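Local atomic coordinates of beta-lactamase (Burkholderia cenocepacia, PDB entry 5E2G), a protein that probably hydrolyses beta-lactams to substituted beta-amino acids as a class C beta-lactamase, and may act as a D-alanine carboxypeptidase. Residues D74-G79 with I250-T255; E173-P178 with A243-R248; K89-L94 with L156-A161. All coordinates share one frame; numbering follows the deposited sequence.

Overall arrangement
Interactions 1 and 2 join helices; interaction 3 packs the end of helix 87-90 and the following loop on helix 150-164. None is a deep core contact: interaction 1 is a surface contact, while interactions 2 and 3 are partly buried. Interactions 1 and 2 share helix 244-252: one uses its C-terminal end against helix 64-77, the other its first turns against helix 168-180. Their centres are about 11 Å apart, and D74 ties them together, its OD2 lying 3.1 Å from R175 NH2 and also 3.1 Å from R245 NH2. Interaction 3, centred about 18 Å from interaction 1, meets it through A75 and T160. Its chemistry is apolar and aromatic, whereas interaction 1 is ionic and interaction 2 sets a leucine pair beside an arginine pair.

Interaction 1 (D74-G79 with I250-T255); sequences DAQEGG and IERTHT
Q76 and E77, on the last turn of helix 64-77, are the residues that meet R252. Q76 sends its side chain, bent at chi2, across that of R252 at about a right angle, and the amide and guanidinium planes are only 14° apart. E77 follows. Its CG lies beside the backbone N (chi1 -81°), and the bent chain brings OE1 to 3.3 Å from R252 CD. The charged contact is long, with OE1 of E77 3.7 Å from NE of R252, whose own backbone O is held by T255 OG1 at 2.8 Å within a type I turn. Since the E77 oxygen stands well out of the guanidinium plane, this is attraction between charges without a directed N-H. OE2 of E77 has a weak, long ion pair with R248, one turn back along helix 244-252. After E77 the first helix stops. G78 leaves helical geometry, and G79, with positive phi, gives its N to Q76 O at 3.1 Å while E80 N reaches A75 O. That pairing is a Schellman motif, closing a helix whose start carries an SxxK pattern consistent with a serine beta-lactamase fold.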
loop_
_atom_site.group_PDB
_atom_site.type_symbol
_atom_site.label_atom_id
_atom_site.label_comp_id
_atom_site.label_asym_id
_atom_site.label_seq_id
_atom_site.Cartn_x
_atom_site.Cartn_y
_atom_site.Cartn_z
ATOM N N ASP A 74 0.043 14.927 -2.454
ATOM C CA ASP A 74 0.044 15.875 -3.560
ATOM C C ASP A 74 -0.901 17.044 -3.301
ATOM O O ASP A 74 -0.539 18.203 -3.531
ATOM C CB ASP A 74 -0.322 15.178 -4.858
ATOM C CG ASP A 74 -0.161 16.090 -6.032
ATOM O OD1 ASP A 74 0.998 16.274 -6.472
ATOM O OD2 ASP A 74 -1.186 16.618 -6.520
ATOM N N ALA A 75 -2.127 16.758 -2.853
ATOM C CA ALA A 75 -3.033 17.825 -2.440
ATOM C C ALA A 75 -2.371 18.751 -1.427
ATOM O O ALA A 75 -2.466 19.978 -1.540
ATOM C CB ALA A 75 -4.314 17.226 -1.860
ATOM N N GLN A 76 -1.687 18.182 -0.434
ATOM C CA GLN A 76 -0.990 19.006 0.545
ATOM C C GLN A 76 0.042 19.888 -0.139
ATOM O O GLN A 76 0.164 21.076 0.184
ATOM C CB GLN A 76 -0.341 18.111 1.604
ATOM C CG GLN A 76 0.050 18.818 2.890
ATOM C CD GLN A 76 1.399 19.492 2.792
ATOM O OE1 GLN A 76 2.266 19.052 2.035
ATOM N NE2 GLN A 76 1.588 20.570 3.548
ATOM N N GLU A 77 0.766 19.328 -1.118
ATOM C CA GLU A 77 1.804 20.082 -1.816
ATOM C C GLU A 77 1.217 21.236 -2.609
ATOM O O GLU A 77 1.876 22.266 -2.793
ATOM C CB GLU A 77 2.603 19.170 -2.751
ATOM C CG GLU A 77 3.696 18.346 -2.077
ATOM C CD GLU A 77 4.687 19.193 -1.289
ATOM O OE1 GLU A 77 4.711 19.060 -0.048
ATOM O OE2 GLU A 77 5.426 19.998 -1.905
ATOM N N GLY A 78 -0.003 21.084 -3.101
ATOM C CA GLY A 78 -0.645 22.159 -3.823
ATOM C C GLY A 78 -1.476 23.089 -2.974
ATOM O O GLY A 78 -2.213 23.919 -3.514
ATOM N N GLY A 79 -1.383 22.976 -1.656
ATOM C CA GLY A 79 -2.142 23.836 -0.773
ATOM C C GLY A 79 -3.616 23.533 -0.698
ATOM O O GLY A 79 -4.365 24.326 -0.121
ATOM N N ILE A 250 5.645 12.554 -3.409
ATOM C CA ILE A 250 5.996 11.156 -3.187
ATOM C C ILE A 250 7.028 11.033 -2.076
ATOM O O ILE A 250 6.904 10.189 -1.182
ATOM C CB ILE A 250 6.497 10.515 -4.491
ATOM C CG1 ILE A 250 5.334 10.280 -5.449
ATOM C CG2 ILE A 250 7.206 9.206 -4.199
ATOM C CD1 ILE A 250 5.774 9.862 -6.832
ATOM N N GLU A 251 8.067 11.869 -2.115
ATOM C CA GLU A 251 9.102 11.757 -1.091
ATOM C C GLU A 251 8.534 12.052 0.293
ATOM O O GLU A 251 8.895 11.391 1.273
ATOM C CB GLU A 251 10.280 12.683 -1.401
ATOM C CG GLU A 251 11.499 12.347 -0.554
ATOM C CD GLU A 251 12.706 13.235 -0.822
ATOM O OE1 GLU A 251 12.562 14.247 -1.542
ATOM O OE2 GLU A 251 13.801 12.919 -0.306
ATOM N N ARG A 252 7.604 13.003 0.382
ATOM C CA ARG A 252 7.049 13.406 1.665
ATOM C C ARG A 252 6.198 12.320 2.314
ATOM O O ARG A 252 5.995 12.367 3.529
ATOM C CB ARG A 252 6.243 14.685 1.482
ATOM C CG ARG A 252 6.388 15.661 2.615
ATOM C CD ARG A 252 5.976 17.052 2.184
ATOM N NE ARG A 252 5.525 17.841 3.318
ATOM C CZ ARG A 252 6.308 18.651 4.020
ATOM N NH1 ARG A 252 5.802 19.324 5.044
ATOM N NH2 ARG A 252 7.593 18.788 3.702
ATOM N N THR A 253 5.704 11.333 1.554
ATOM C CA THR A 253 5.054 10.190 2.194
ATOM C C THR A 253 6.038 9.317 2.976
ATOM O O THR A 253 5.603 8.371 3.646
ATOM C CB THR A 253 4.334 9.306 1.173
ATOM O OG1 THR A 253 5.308 8.564 0.431
ATOM C CG2 THR A 253 3.475 10.135 0.219
ATOM N N HIS A 254 7.340 9.593 2.888
ATOM C CA HIS A 254 8.353 8.883 3.661
ATOM C C HIS A 254 8.685 9.585 4.968
ATOM O O HIS A 254 9.639 9.188 5.644
ATOM C CB HIS A 254 9.653 8.725 2.860
ATOM C CG HIS A 254 9.486 8.070 1.523
ATOM N ND1 HIS A 254 10.546 7.867 0.665
ATOM C CD2 HIS A 254 8.394 7.585 0.890
ATOM C CE1 HIS A 254 10.114 7.288 -0.438
ATOM N NE2 HIS A 254 8.811 7.108 -0.329
ATOM N N THR A 255 7.953 10.642 5.308
ATOM C CA THR A 255 8.151 11.343 6.570
ATOM C C THR A 255 7.779 10.428 7.731
ATOM O O THR A 255 6.716 9.811 7.715
ATOM C CB THR A 255 7.290 12.609 6.582
ATOM O OG1 THR A 255 7.702 13.478 5.519
ATOM C CG2 THR A 255 7.394 13.339 7.914
#

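Interaction 2 (E173-P178 with A243-R248); sequences EQRLFP and APRLQR
The backbones come closest at L176 and L246, whose CA atoms are 8.6 Å apart, where helix 168-180, widened by a pi-type turn at 173-176, faces the first turns of helix 244-252. The two leucines cross at about a right angle and touch through one branch each, CD1 of L176 lying 4.0 Å from CD1 of L246. Both have CG anti to the backbone N (chi1 near 180°), which carries these methyls into the gap between the helices. T70 of helix 64-77 packs against both. The extended chains of R175 and R245 also cross at about a right angle, and R175 presents the edge of its guanidinium to a face of the other. Its NH2 stands over that face, 3.4 Å from R245 NH1, with the two planes inclined by 58°. Two donors meet here without bonding to each other; their shared partner is the D74 carboxylate, which probably makes this close pairing favourable. R245 NH2 has a second carboxylate, that of E80. A thiocyanate ion, probably from the crystallisation liquor, lies about 4 Å from the R175 side chain. Three helices thus converge on two arginines bridged by one carboxylate, within the helical part of the class C beta-lactamase fold.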
loop_
_atom_site.group_PDB
_atom_site.type_symbol
_atom_site.label_atom_id
_atom_site.label_comp_id
_atom_site.label_asym_id
_atom_site.label_seq_id
_atom_site.Cartn_x
_atom_site.Cartn_y
_atom_site.Cartn_z
ATOM N N GLU A 173 -7.301 7.509 -11.461
ATOM C CA GLU A 173 -7.101 7.017 -12.819
ATOM C C GLU A 173 -6.774 8.115 -13.831
ATOM O O GLU A 173 -6.080 7.845 -14.817
ATOM C CB GLU A 173 -8.343 6.227 -13.254
ATOM C CG GLU A 173 -8.668 5.085 -12.271
ATOM C CD GLU A 173 -9.782 4.149 -12.729
ATOM O OE1 GLU A 173 -10.641 4.558 -13.543
ATOM O OE2 GLU A 173 -9.794 2.989 -12.270
ATOM N N GLN A 174 -7.233 9.345 -13.616
ATOM C CA GLN A 174 -6.970 10.421 -14.561
ATOM C C GLN A 174 -5.881 11.375 -14.095
ATOM O O GLN A 174 -5.498 12.272 -14.854
ATOM C CB GLN A 174 -8.253 11.216 -14.843
ATOM C CG GLN A 174 -9.452 10.368 -15.229
ATOM C CD GLN A 174 -9.197 9.506 -16.453
ATOM O OE1 GLN A 174 -8.463 9.895 -17.365
ATOM N NE2 GLN A 174 -9.800 8.324 -16.475
ATOM N N ARG A 175 -5.383 11.213 -12.869
ATOM C CA ARG A 175 -4.389 12.120 -12.315
ATOM C C ARG A 175 -3.176 11.339 -11.846
ATOM O O ARG A 175 -2.117 11.415 -12.468
ATOM C CB ARG A 175 -4.990 12.917 -11.160
ATOM C CG ARG A 175 -4.345 14.254 -10.870
ATOM C CD ARG A 175 -4.876 14.922 -9.562
ATOM N NE ARG A 175 -3.943 15.881 -8.964
ATOM C CZ ARG A 175 -3.662 17.084 -9.458
ATOM N NH1 ARG A 175 -4.232 17.496 -10.585
ATOM N NH2 ARG A 175 -2.795 17.870 -8.831
ATOM N N LEU A 176 -3.314 10.574 -10.761
ATOM C CA LEU A 176 -2.142 9.969 -10.132
ATOM C C LEU A 176 -1.491 8.924 -11.033
ATOM O O LEU A 176 -0.297 9.016 -11.338
ATOM C CB LEU A 176 -2.518 9.352 -8.783
ATOM C CG LEU A 176 -1.337 8.717 -8.040
ATOM C CD1 LEU A 176 -0.310 9.773 -7.685
ATOM C CD2 LEU A 176 -1.755 7.952 -6.796
ATOM N N PHE A 177 -2.260 7.909 -11.453
ATOM C CA PHE A 177 -1.697 6.793 -12.215
ATOM C C PHE A 177 -1.008 7.244 -13.496
ATOM O O PHE A 177 0.150 6.855 -13.712
ATOM C CB PHE A 177 -2.786 5.760 -12.526
ATOM C CG PHE A 177 -3.440 5.150 -11.309
ATOM C CD1 PHE A 177 -2.841 5.208 -10.055
ATOM C CD2 PHE A 177 -4.661 4.502 -11.431
ATOM C CE1 PHE A 177 -3.444 4.639 -8.957
ATOM C CE2 PHE A 177 -5.270 3.932 -10.336
ATOM C CZ PHE A 177 -4.662 3.999 -9.099
ATOM N N PRO A 178 -1.628 8.049 -14.372
ATOM C CA PRO A 178 -0.896 8.495 -15.569
ATOM C C PRO A 178 0.300 9.372 -15.260
ATOM O O PRO A 178 1.234 9.423 -16.066
ATOM C CB PRO A 178 -1.956 9.264 -16.373
ATOM C CG PRO A 178 -2.997 9.623 -15.395
ATOM C CD PRO A 178 -3.023 8.519 -14.394
ATOM N N ALA A 243 6.994 14.763 -12.470
ATOM C CA ALA A 243 6.915 16.209 -12.366
ATOM C C ALA A 243 7.260 16.655 -10.944
ATOM O O ALA A 243 7.101 15.891 -9.991
ATOM C CB ALA A 243 5.521 16.685 -12.759
ATOM N N PRO A 244 7.745 17.891 -10.778
ATOM C CA PRO A 244 8.297 18.283 -9.468
ATOM C C PRO A 244 7.310 18.226 -8.315
ATOM O O PRO A 244 7.700 17.799 -7.220
ATOM C CB PRO A 244 8.794 19.716 -9.713
ATOM C CG PRO A 244 8.114 20.164 -10.962
ATOM C CD PRO A 244 7.957 18.936 -11.791
ATOM N N ARG A 245 6.052 18.651 -8.511
ATOM C CA ARG A 245 5.090 18.624 -7.407
ATOM C C ARG A 245 4.808 17.196 -6.954
ATOM O O ARG A 245 4.805 16.902 -5.752
ATOM C CB ARG A 245 3.785 19.322 -7.799
ATOM C CG ARG A 245 2.675 19.204 -6.742
ATOM C CD ARG A 245 1.400 19.948 -7.154
ATOM N NE ARG A 245 0.229 19.558 -6.360
ATOM C CZ ARG A 245 -1.022 19.948 -6.612
ATOM N NH1 ARG A 245 -1.283 20.734 -7.654
ATOM N NH2 ARG A 245 -2.015 19.549 -5.830
ATOM N N LEU A 246 4.568 16.289 -7.899
ATOM C CA LEU A 246 4.347 14.902 -7.511
ATOM C C LEU A 246 5.601 14.289 -6.908
ATOM O O LEU A 246 5.508 13.512 -5.955
ATOM C CB LEU A 246 3.863 14.076 -8.697
ATOM C CG LEU A 246 3.632 12.605 -8.347
ATOM C CD1 LEU A 246 2.687 12.437 -7.171
ATOM C CD2 LEU A 246 3.142 11.804 -9.526
ATOM N N GLN A 247 6.781 14.629 -7.432
ATOM C CA GLN A 247 8.003 14.044 -6.890
ATOM C C GLN A 247 8.192 14.428 -5.431
ATOM O O GLN A 247 8.479 13.570 -4.590
ATOM C CB GLN A 247 9.219 14.473 -7.698
ATOM C CG GLN A 247 10.484 13.761 -7.248
ATOM C CD GLN A 247 10.474 12.279 -7.591
ATOM O OE1 GLN A 247 10.854 11.887 -8.697
ATOM N NE2 GLN A 247 10.033 11.449 -6.652
ATOM N N ARG A 248 8.049 15.723 -5.117
ATOM C CA ARG A 248 8.060 16.155 -3.720
ATOM C C ARG A 248 6.972 15.448 -2.922
ATOM O O ARG A 248 7.223 14.963 -1.810
ATOM C CB ARG A 248 7.876 17.668 -3.627
ATOM C CG ARG A 248 8.968 18.464 -4.322
ATOM C CD ARG A 248 8.913 19.952 -3.978
ATOM N NE ARG A 248 7.699 20.612 -4.466
ATOM C CZ ARG A 248 7.609 21.270 -5.620
ATOM N NH1 ARG A 248 8.666 21.361 -6.417
ATOM N NH2 ARG A 248 6.460 21.837 -5.977
#

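Interaction 3 (K89-L94 with L156-A161); sequences KYLPEL and LGWLTA
L159 is the bump on helix 150-164 that fits between Y90 and L91. Its CD2 methyl enters the hollow between them, 3.8 Å from Y90 CB and 4.0 Å from L91 CG, so one branch serves two neighbours at the end of helix 87-90. The backbones are near here too, with Y90 and L159 CA atoms 6.5 Å apart. Y90 has CG beside its backbone N (chi1 -56°), with CB against the L159 methyl and one ring face turned to L159 O. The ring thus lies between that carbonyl oxygen on one face and the aliphatic chain of K89 on the other, where K89 CG stands 4.0 Å above the centre of the Y90 ring. At the far end of the ring the hydroxyl is hydrogen-bonded to D85. This packing joins the end of helix 87-90 and the residue after it to helix 150-164, in the helical part of the serine beta-lactamase fold. The centre of the contact lies about 21 Å from the centre of the chain. L91 makes the second bump. Its CD2 branch abuts the rim of the W158 indole, 3.9 Å from CZ3 of W158 and in the ring plane, so the methyl meets an edge and not a face, and the two side chains cross at about a right angle. W158 has a second conformer, so this edge contact is doubtful, less certain than the grip on L159. Helix 126-135 closes in on L91 through I130, while L107 of helix 104-108 packs on L159.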
loop_
_atom_site.group_PDB
_atom_site.type_symbol
_atom_site.label_atom_id
_atom_site.label_comp_id
_atom_site.label_asym_id
_atom_site.label_seq_id
_atom_site.Cartn_x
_atom_site.Cartn_y
_atom_site.Cartn_z
ATOM N N LYS A 89 -13.443 19.677 9.003
ATOM C CA LYS A 89 -13.298 20.746 8.017
ATOM C C LYS A 89 -14.016 20.402 6.720
ATOM O O LYS A 89 -14.630 21.272 6.094
ATOM C CB LYS A 89 -11.821 21.012 7.738
ATOM C CG LYS A 89 -11.579 22.048 6.668
ATOM C CD LYS A 89 -10.101 22.202 6.369
ATOM C CE LYS A 89 -9.856 23.341 5.398
ATOM N NZ LYS A 89 -8.400 23.525 5.103
ATOM N N TYR A 90 -13.945 19.139 6.297
ATOM C CA TYR A 90 -14.524 18.701 5.035
ATOM C C TYR A 90 -15.878 18.018 5.195
ATOM O O TYR A 90 -16.644 17.965 4.228
ATOM C CB TYR A 90 -13.532 17.779 4.315
ATOM C CG TYR A 90 -12.201 18.470 4.123
ATOM C CD1 TYR A 90 -12.065 19.481 3.185
ATOM C CD2 TYR A 90 -11.091 18.146 4.906
ATOM C CE1 TYR A 90 -10.864 20.139 3.010
ATOM C CE2 TYR A 90 -9.883 18.796 4.737
ATOM C CZ TYR A 90 -9.778 19.797 3.786
ATOM O OH TYR A 90 -8.596 20.473 3.585
ATOM N N LEU A 91 -16.195 17.514 6.387
ATOM C CA LEU A 91 -17.521 16.996 6.716
ATOM C C LEU A 91 -18.077 17.877 7.820
ATOM O O LEU A 91 -17.914 17.578 9.009
ATOM C CB LEU A 91 -17.466 15.535 7.158
ATOM C CG LEU A 91 -16.989 14.535 6.112
ATOM C CD1 LEU A 91 -16.977 13.134 6.711
ATOM C CD2 LEU A 91 -17.851 14.602 4.849
ATOM N N PRO A 92 -18.745 18.973 7.475
ATOM C CA PRO A 92 -19.146 19.946 8.501
ATOM C C PRO A 92 -20.091 19.393 9.552
ATOM O O PRO A 92 -20.115 19.908 10.675
ATOM C CB PRO A 92 -19.817 21.051 7.676
ATOM C CG PRO A 92 -19.259 20.900 6.310
ATOM C CD PRO A 92 -19.049 19.438 6.116
ATOM N N GLU A 93 -20.884 18.372 9.218
ATOM C CA GLU A 93 -21.810 17.801 10.192
ATOM C C GLU A 93 -21.072 17.253 11.407
ATOM O O GLU A 93 -21.552 17.374 12.542
ATOM C CB GLU A 93 -22.642 16.695 9.542
ATOM C CG GLU A 93 -23.438 17.117 8.317
ATOM C CD GLU A 93 -24.727 16.320 8.170
ATOM O OE1 GLU A 93 -25.355 16.025 9.211
ATOM O OE2 GLU A 93 -25.108 15.982 7.027
ATOM N N LEU A 94 -19.903 16.643 11.187
ATOM C CA LEU A 94 -19.134 16.002 12.246
ATOM C C LEU A 94 -18.501 16.990 13.204
ATOM O O LEU A 94 -17.926 16.560 14.209
ATOM C CB LEU A 94 -18.042 15.125 11.646
ATOM C CG LEU A 94 -18.515 14.028 10.701
ATOM C CD1 LEU A 94 -17.343 13.150 10.255
ATOM C CD2 LEU A 94 -19.605 13.206 11.369
ATOM N N LEU A 156 -9.129 8.797 4.640
ATOM C CA LEU A 156 -8.098 9.692 4.123
ATOM C C LEU A 156 -8.343 9.985 2.650
ATOM O O LEU A 156 -8.270 11.140 2.216
ATOM C CB LEU A 156 -6.701 9.098 4.329
ATOM C CG LEU A 156 -5.511 9.953 3.865
ATOM C CD1 LEU A 156 -5.411 11.254 4.661
ATOM C CD2 LEU A 156 -4.203 9.175 3.943
ATOM N N GLY A 157 -8.648 8.948 1.867
ATOM C CA GLY A 157 -8.897 9.152 0.452
ATOM C C GLY A 157 -10.169 9.931 0.194
ATOM O O GLY A 157 -10.210 10.789 -0.694
ATOM N N TRP A 158 -11.230 9.628 0.949
ATOM C CA TRP A 158 -12.482 10.364 0.820
ATOM C C TRP A 158 -12.255 11.853 1.015
ATOM O O TRP A 158 -12.673 12.673 0.190
ATOM C CB TRP A 158 -13.499 9.852 1.842
ATOM C CG TRP A 158 -14.841 9.542 1.258
ATOM C CD1 TRP A 158 -15.116 8.609 0.303
ATOM C CD2 TRP A 158 -16.096 10.147 1.599
ATOM N NE1 TRP A 158 -16.462 8.599 0.020
ATOM C CE2 TRP A 158 -17.085 9.532 0.804
ATOM C CE3 TRP A 158 -16.479 11.149 2.496
ATOM C CZ2 TRP A 158 -18.429 9.886 0.874
ATOM C CZ3 TRP A 158 -17.819 11.496 2.568
ATOM C CH2 TRP A 158 -18.777 10.865 1.762
ATOM N N LEU A 159 -11.569 12.215 2.100
ATOM C CA LEU A 159 -11.408 13.616 2.463
ATOM C C LEU A 159 -10.469 14.342 1.516
ATOM O O LEU A 159 -10.672 15.528 1.242
ATOM C CB LEU A 159 -10.909 13.720 3.900
ATOM C CG LEU A 159 -11.887 13.163 4.936
ATOM C CD1 LEU A 159 -11.196 12.933 6.283
ATOM C CD2 LEU A 159 -13.104 14.070 5.093
ATOM N N THR A 160 -9.448 13.650 1.005
ATOM C CA THR A 160 -8.575 14.233 -0.014
ATOM C C THR A 160 -9.351 14.567 -1.286
ATOM O O THR A 160 -9.140 15.622 -1.895
ATOM C CB THR A 160 -7.433 13.271 -0.325
ATOM O OG1 THR A 160 -6.677 13.034 0.866
ATOM C CG2 THR A 160 -6.531 13.838 -1.414
ATOM N N ALA A 161 -10.260 13.682 -1.698
ATOM C CA ALA A 161 -11.082 13.960 -2.867
ATOM C C ALA A 161 -11.998 15.154 -2.629
ATOM O O ALA A 161 -12.198 15.974 -3.532
ATOM C CB ALA A 161 -11.884 12.724 -3.245
#